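Long-range contact in catalase (Bacillus pumilus, PDB 4QON), which catalyses the breakdown of hydrogen peroxide to water and oxygen at a buried haem: residues 93-98 with 189-194. Sequence-based numbering, arbitrary orientation.
Sequences VRFSTV and ANYAEM. With HEM (protoporphyrin IX containing Fe), chain E; CAQ (catechol), chain G.
F95 on strand 88-96 meets Y191 and M194 of the loop 189-194, while R94 just before it reaches the haem. The R94 chain, extended from CG to NE, carries NH1 to within 2.8 Å of haem O1D, a hydrogen bond of 159° in the guanidinium plane; R54 also bonds the haem. The side chain of F95 leaves the strand toward Y191, and its CB sits over the Y191 ring, 3.6 Å from the centroid and 19° off the normal, a CH-pi contact. Y191 CB returns the contact over a face of the F95 ring, 4.3 Å from its centroid. The two ring planes are nearly parallel (16°) yet barely overlap, with centroids 5.7 Å apart. M194, bent at chi3, brings CE to 3.6 Å from F95 CD1. This strand belongs to the antiparallel beta-barrel of the catalase fold; R94 is directed to the haem, and F95 to the side it shares with F114, W259 and L300, where the loop 189-194 meets it. The CB of S96 points away from the loop, and its OG is hydrogen-bonded to ND1 of H57, which also binds the catechol. S96 N lies 3.7 Å from Y191 CE1. Farther along the same ring, Y191 OH is hydrogen-bonded to E106 OE2. Replacing Y191 by alanine is likely to leave F95 CB without its aromatic face and E106 OE2 without the hydroxyl it bonds. Beyond T97, V98 lays CG1 3.6 Å from catechol C1.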
ATOM      1  N   VAL A  93      18.178  15.472 -13.525  1.00 17.42           N
ATOM      2  CA  VAL A  93      18.228  14.598 -14.646  1.00 17.19           C
ATOM      3  C   VAL A  93      18.419  13.162 -14.175  1.00 16.77           C
ATOM      4  O   VAL A  93      19.207  12.902 -13.261  1.00 18.18           O
ATOM      5  CB  VAL A  93      19.428  14.987 -15.594  1.00 17.51           C
ATOM      6  CG1 VAL A  93      19.531  14.046 -16.768  1.00 17.65           C
ATOM      7  CG2 VAL A  93      19.244  16.403 -16.091  1.00 17.86           C
ATOM      8  N   ARG A  94      17.714  12.235 -14.812  1.00 16.07           N
ATOM      9  CA  ARG A  94      17.895  10.816 -14.632  1.00 15.71           C
ATOM     10  C   ARG A  94      18.089  10.169 -15.988  1.00 15.89           C
ATOM     11  O   ARG A  94      17.297  10.380 -16.905  1.00 15.68           O
ATOM     12  CB  ARG A  94      16.657  10.161 -13.937  1.00 15.35           C
ATOM     13  CG  ARG A  94      16.948   8.751 -13.474  1.00 15.42           C
ATOM     14  CD  ARG A  94      15.910   8.162 -12.535  1.00 15.29           C
ATOM     15  NE  ARG A  94      16.072   6.724 -12.255  1.00 15.48           N
ATOM     16  CZ  ARG A  94      15.645   5.738 -13.037  1.00 15.19           C
ATOM     17  NH1 ARG A  94      15.072   5.990 -14.181  1.00 15.51           N
ATOM     18  NH2 ARG A  94      15.826   4.466 -12.660  1.00 15.01           N
ATOM     19  N   PHE A  95      19.151   9.341 -16.076  1.00 16.37           N
ATOM     20  CA  PHE A  95      19.460   8.580 -17.210  1.00 17.33           C
ATOM     21  C   PHE A  95      19.239   7.133 -16.887  1.00 16.81           C
ATOM     22  O   PHE A  95      19.360   6.738 -15.694  1.00 17.66           O
ATOM     23  CB  PHE A  95      20.969   8.741 -17.614  1.00 18.67           C
ATOM     24  CG  PHE A  95      21.388  10.173 -17.969  1.00 19.64           C
ATOM     25  CD1 PHE A  95      21.030  10.778 -19.170  1.00 19.41           C
ATOM     26  CD2 PHE A  95      22.258  10.881 -17.112  1.00 19.82           C
ATOM     27  CE1 PHE A  95      21.448  12.067 -19.464  1.00 20.35           C
ATOM     28  CE2 PHE A  95      22.641  12.179 -17.405  1.00 20.42           C
ATOM     29  CZ  PHE A  95      22.247  12.763 -18.574  1.00 20.12           C
ATOM     30  N   SER A  96      18.896   6.315 -17.881  1.00 16.38           N
ATOM     31  CA  SER A  96      18.519   4.922 -17.598  1.00 16.62           C
ATOM     32  C   SER A  96      18.651   3.977 -18.789  1.00 17.31           C
ATOM     33  O   SER A  96      18.685   4.440 -19.958  1.00 16.61           O
ATOM     34  CB  SER A  96      17.085   4.961 -17.099  1.00 16.40           C
ATOM     35  OG  SER A  96      16.200   5.607 -18.013  1.00 16.46           O
ATOM     36  N   THR A  97      18.636   2.657 -18.512  1.00 17.22           N
ATOM     37  CA  THR A  97      18.277   1.673 -19.512  1.00 17.73           C
ATOM     38  C   THR A  97      16.770   1.512 -19.560  1.00 18.66           C
ATOM     39  O   THR A  97      16.047   2.330 -18.945  1.00 19.59           O
ATOM     40  CB  THR A  97      19.054   0.354 -19.293  1.00 18.01           C
ATOM     41  OG1 THR A  97      18.687  -0.255 -18.081  1.00 17.89           O
ATOM     42  CG2 THR A  97      20.603   0.614 -19.238  1.00 18.33           C
ATOM     43  N   VAL A  98      16.261   0.468 -20.190  1.00 18.52           N
ATOM     44  CA  VAL A  98      14.801   0.322 -20.279  1.00 18.02           C
ATOM     45  C   VAL A  98      14.189  -0.958 -19.703  1.00 17.68           C
ATOM     46  O   VAL A  98      13.262  -0.885 -18.885  1.00 16.88           O
ATOM     47  CB  VAL A  98      14.349   0.459 -21.722  1.00 18.74           C
ATOM     48  CG1 VAL A  98      12.838   0.298 -21.787  1.00 18.79           C
ATOM     49  CG2 VAL A  98      14.758   1.811 -22.259  1.00 18.83           C
ATOM     50  N   ALA A 189      28.237   4.170 -24.953  1.00 22.02           N
ATOM     51  CA  ALA A 189      29.405   3.883 -24.150  1.00 23.08           C
ATOM     52  C   ALA A 189      29.223   4.239 -22.708  1.00 22.83           C
ATOM     53  O   ALA A 189      29.774   3.591 -21.799  1.00 23.41           O
ATOM     54  CB  ALA A 189      30.594   4.680 -24.658  1.00 23.81           C
ATOM     55  N   ASN A 190      28.529   5.339 -22.492  1.00 22.01           N
ATOM     56  CA  ASN A 190      28.059   5.676 -21.176  1.00 22.51           C
ATOM     57  C   ASN A 190      26.896   6.727 -21.322  1.00 22.97           C
ATOM     58  O   ASN A 190      26.468   7.058 -22.451  1.00 23.67           O
ATOM     59  CB  ASN A 190      29.274   6.162 -20.378  1.00 22.06           C
ATOM     60  CG  ASN A 190      30.014   7.256 -21.074  1.00 23.20           C
ATOM     61  OD1 ASN A 190      29.439   8.310 -21.355  1.00 24.99           O
ATOM     62  ND2 ASN A 190      31.286   7.008 -21.403  1.00 22.09           N
ATOM     63  N   TYR A 191      26.471   7.333 -20.226  1.00 23.74           N
ATOM     64  CA  TYR A 191      25.440   8.330 -20.285  1.00 23.37           C
ATOM     65  C   TYR A 191      25.879   9.718 -20.772  1.00 25.50           C
ATOM     66  O   TYR A 191      25.025  10.532 -21.157  1.00 25.97           O
ATOM     67  CB  TYR A 191      24.784   8.447 -18.881  1.00 23.95           C
ATOM     68  CG  TYR A 191      24.090   7.203 -18.373  1.00 22.49           C
ATOM     69  CD1 TYR A 191      23.142   6.519 -19.135  1.00 22.63           C
ATOM     70  CD2 TYR A 191      24.333   6.720 -17.077  1.00 22.28           C
ATOM     71  CE1 TYR A 191      22.441   5.394 -18.619  1.00 21.57           C
ATOM     72  CE2 TYR A 191      23.625   5.605 -16.551  1.00 21.96           C
ATOM     73  CZ  TYR A 191      22.711   4.922 -17.320  1.00 21.50           C
ATOM     74  OH  TYR A 191      22.047   3.806 -16.805  1.00 21.60           O
ATOM     75  N   ALA A 192      27.184  10.022 -20.682  1.00 24.00           N
ATOM     76  CA  ALA A 192      27.698  11.354 -20.972  1.00 25.17           C
ATOM     77  C   ALA A 192      27.930  11.476 -22.477  1.00 25.25           C
ATOM     78  O   ALA A 192      27.636  12.506 -23.064  1.00 25.79           O
ATOM     79  CB  ALA A 192      28.983  11.600 -20.215  1.00 25.84           C
ATOM     80  N   GLU A 193      28.342  10.391 -23.103  1.00 24.38           N
ATOM     81  CA  GLU A 193      28.738  10.422 -24.522  1.00 26.43           C
ATOM     82  C   GLU A 193      27.593   9.913 -25.383  1.00 25.34           C
ATOM     83  O   GLU A 193      27.704   8.920 -26.075  1.00 24.78           O
ATOM     84  CB  GLU A 193      30.034   9.612 -24.721  1.00 26.30           C
ATOM     85  CG  GLU A 193      31.267  10.228 -24.058  1.00 27.52           C
ATOM     86  CD  GLU A 193      32.526   9.369 -24.221  1.00 29.13           C
ATOM     87  OE1 GLU A 193      32.967   8.724 -23.255  1.00 31.94           O
ATOM     88  OE2 GLU A 193      33.108   9.350 -25.314  1.00 31.49           O
ATOM     89  N   MET A 194      26.482  10.633 -25.297  1.00 25.98           N
ATOM     90  CA  MET A 194      25.184  10.122 -25.646  1.00 25.36           C
ATOM     91  C   MET A 194      24.306  11.230 -26.147  1.00 24.43           C
ATOM     92  O   MET A 194      24.224  12.291 -25.534  1.00 24.29           O
ATOM     93  CB  MET A 194      24.571   9.434 -24.396  1.00 24.58           C
ATOM     94  CG  MET A 194      23.311   8.648 -24.661  1.00 24.82           C
ATOM     95  SD  MET A 194      22.631   7.798 -23.170  1.00 23.43           S
ATOM     96  CE  MET A 194      21.977   9.173 -22.229  1.00 23.62           C
TER
HETATM   97  CHA HEM E 501       9.473   5.775 -17.540  0.50 14.44           C
HETATM   98  CHB HEM E 501       5.275   4.689 -19.602  0.50 14.32           C
HETATM   99  CHC HEM E 501       7.066   5.988 -23.967  0.50 15.25           C
HETATM  100  CHD HEM E 501      11.044   7.666 -21.740  0.50 15.39           C
HETATM  101  C1A HEM E 501       8.185   5.362 -17.736  0.50 14.15           C
HETATM  102  C2A HEM E 501       7.330   4.832 -16.697  0.50 13.55           C
HETATM  103  C3A HEM E 501       6.150   4.529 -17.293  0.50 13.77           C
HETATM  104  C4A HEM E 501       6.269   4.876 -18.677  0.50 14.39           C
HETATM  105  CMA HEM E 501       4.906   3.988 -16.607  0.50 13.54           C
HETATM  106  CAA HEM E 501       7.682   4.680 -15.222  0.50 12.93           C
HETATM  107  CBA HEM E 501       7.633   6.082 -14.565  0.50 12.68           C
HETATM  108  CGA HEM E 501       7.800   6.080 -13.045  0.50 12.44           C
HETATM  109  O1A HEM E 501       8.133   7.152 -12.421  0.50 12.06           O
HETATM  110  O2A HEM E 501       7.575   5.029 -12.410  0.50 11.80           O
HETATM  111  C1B HEM E 501       5.460   4.952 -20.963  0.50 14.91           C
HETATM  112  C2B HEM E 501       4.421   4.707 -21.932  0.50 14.93           C
HETATM  113  C3B HEM E 501       4.905   5.043 -23.134  0.50 15.03           C
HETATM  114  C4B HEM E 501       6.274   5.554 -22.914  0.50 15.17           C
HETATM  115  CMB HEM E 501       3.035   4.158 -21.726  0.50 14.79           C
HETATM  116  CAB HEM E 501       4.193   4.973 -24.429  0.50 15.51           C
HETATM  117  CBB HEM E 501       2.916   4.615 -24.438  0.50 15.73           C
HETATM  118  C1C HEM E 501       8.285   6.598 -23.741  0.50 15.48           C
HETATM  119  C2C HEM E 501       8.960   7.417 -24.645  0.50 15.56           C
HETATM  120  C3C HEM E 501      10.091   7.873 -24.002  0.50 15.56           C
HETATM  121  C4C HEM E 501      10.109   7.387 -22.694  0.50 15.57           C
HETATM  122  CMC HEM E 501       8.585   7.762 -26.064  0.50 15.59           C
HETATM  123  CAC HEM E 501      11.007   8.866 -24.518  0.50 15.51           C
HETATM  124  CBC HEM E 501      10.448   9.705 -25.378  0.50 15.69           C
HETATM  125  C1D HEM E 501      10.927   7.234 -20.428  0.50 14.98           C
HETATM  126  C2D HEM E 501      11.963   7.520 -19.448  0.50 14.80           C
HETATM  127  C3D HEM E 501      11.539   6.974 -18.285  0.50 14.60           C
HETATM  128  C4D HEM E 501      10.218   6.385 -18.543  0.50 14.69           C
HETATM  129  CMD HEM E 501      13.262   8.240 -19.745  0.50 14.88           C
HETATM  130  CAD HEM E 501      12.269   7.004 -16.969  0.50 14.45           C
HETATM  131  CBD HEM E 501      12.020   8.337 -16.241  0.50 14.27           C
HETATM  132  CGD HEM E 501      12.837   8.297 -14.960  0.50 14.17           C
HETATM  133  O1D HEM E 501      14.074   8.493 -15.028  0.50 14.20           O
HETATM  134  O2D HEM E 501      12.285   8.035 -13.869  0.50 13.62           O
HETATM  135  NA  HEM E 501       7.523   5.389 -18.950  0.50 14.43           N
HETATM  136  NB  HEM E 501       6.531   5.477 -21.610  0.50 15.02           N
HETATM  137  NC  HEM E 501       8.961   6.657 -22.558  0.50 15.64           N
HETATM  138  ND  HEM E 501       9.893   6.605 -19.831  0.50 15.25           N
HETATM  139 FE   HEM E 501       8.329   6.054 -20.694  0.50 16.04          FE
HETATM  140  C1  CAQ G 503      10.233   0.397 -24.216  1.00 27.72           C
HETATM  141  C2  CAQ G 503       9.653   1.175 -23.244  1.00 27.63           C
HETATM  142  C3  CAQ G 503      10.140   2.439 -22.989  1.00 27.24           C
HETATM  143  O3  CAQ G 503       9.597   3.272 -22.058  1.00 28.46           O
HETATM  144  C4  CAQ G 503      11.292   2.928 -23.787  1.00 26.90           C
HETATM  145  O4  CAQ G 503      11.699   4.171 -23.533  1.00 25.89           O
HETATM  146  C5  CAQ G 503      11.851   2.146 -24.786  1.00 27.26           C
HETATM  147  C6  CAQ G 503      11.315   0.877 -24.970  1.00 28.83           C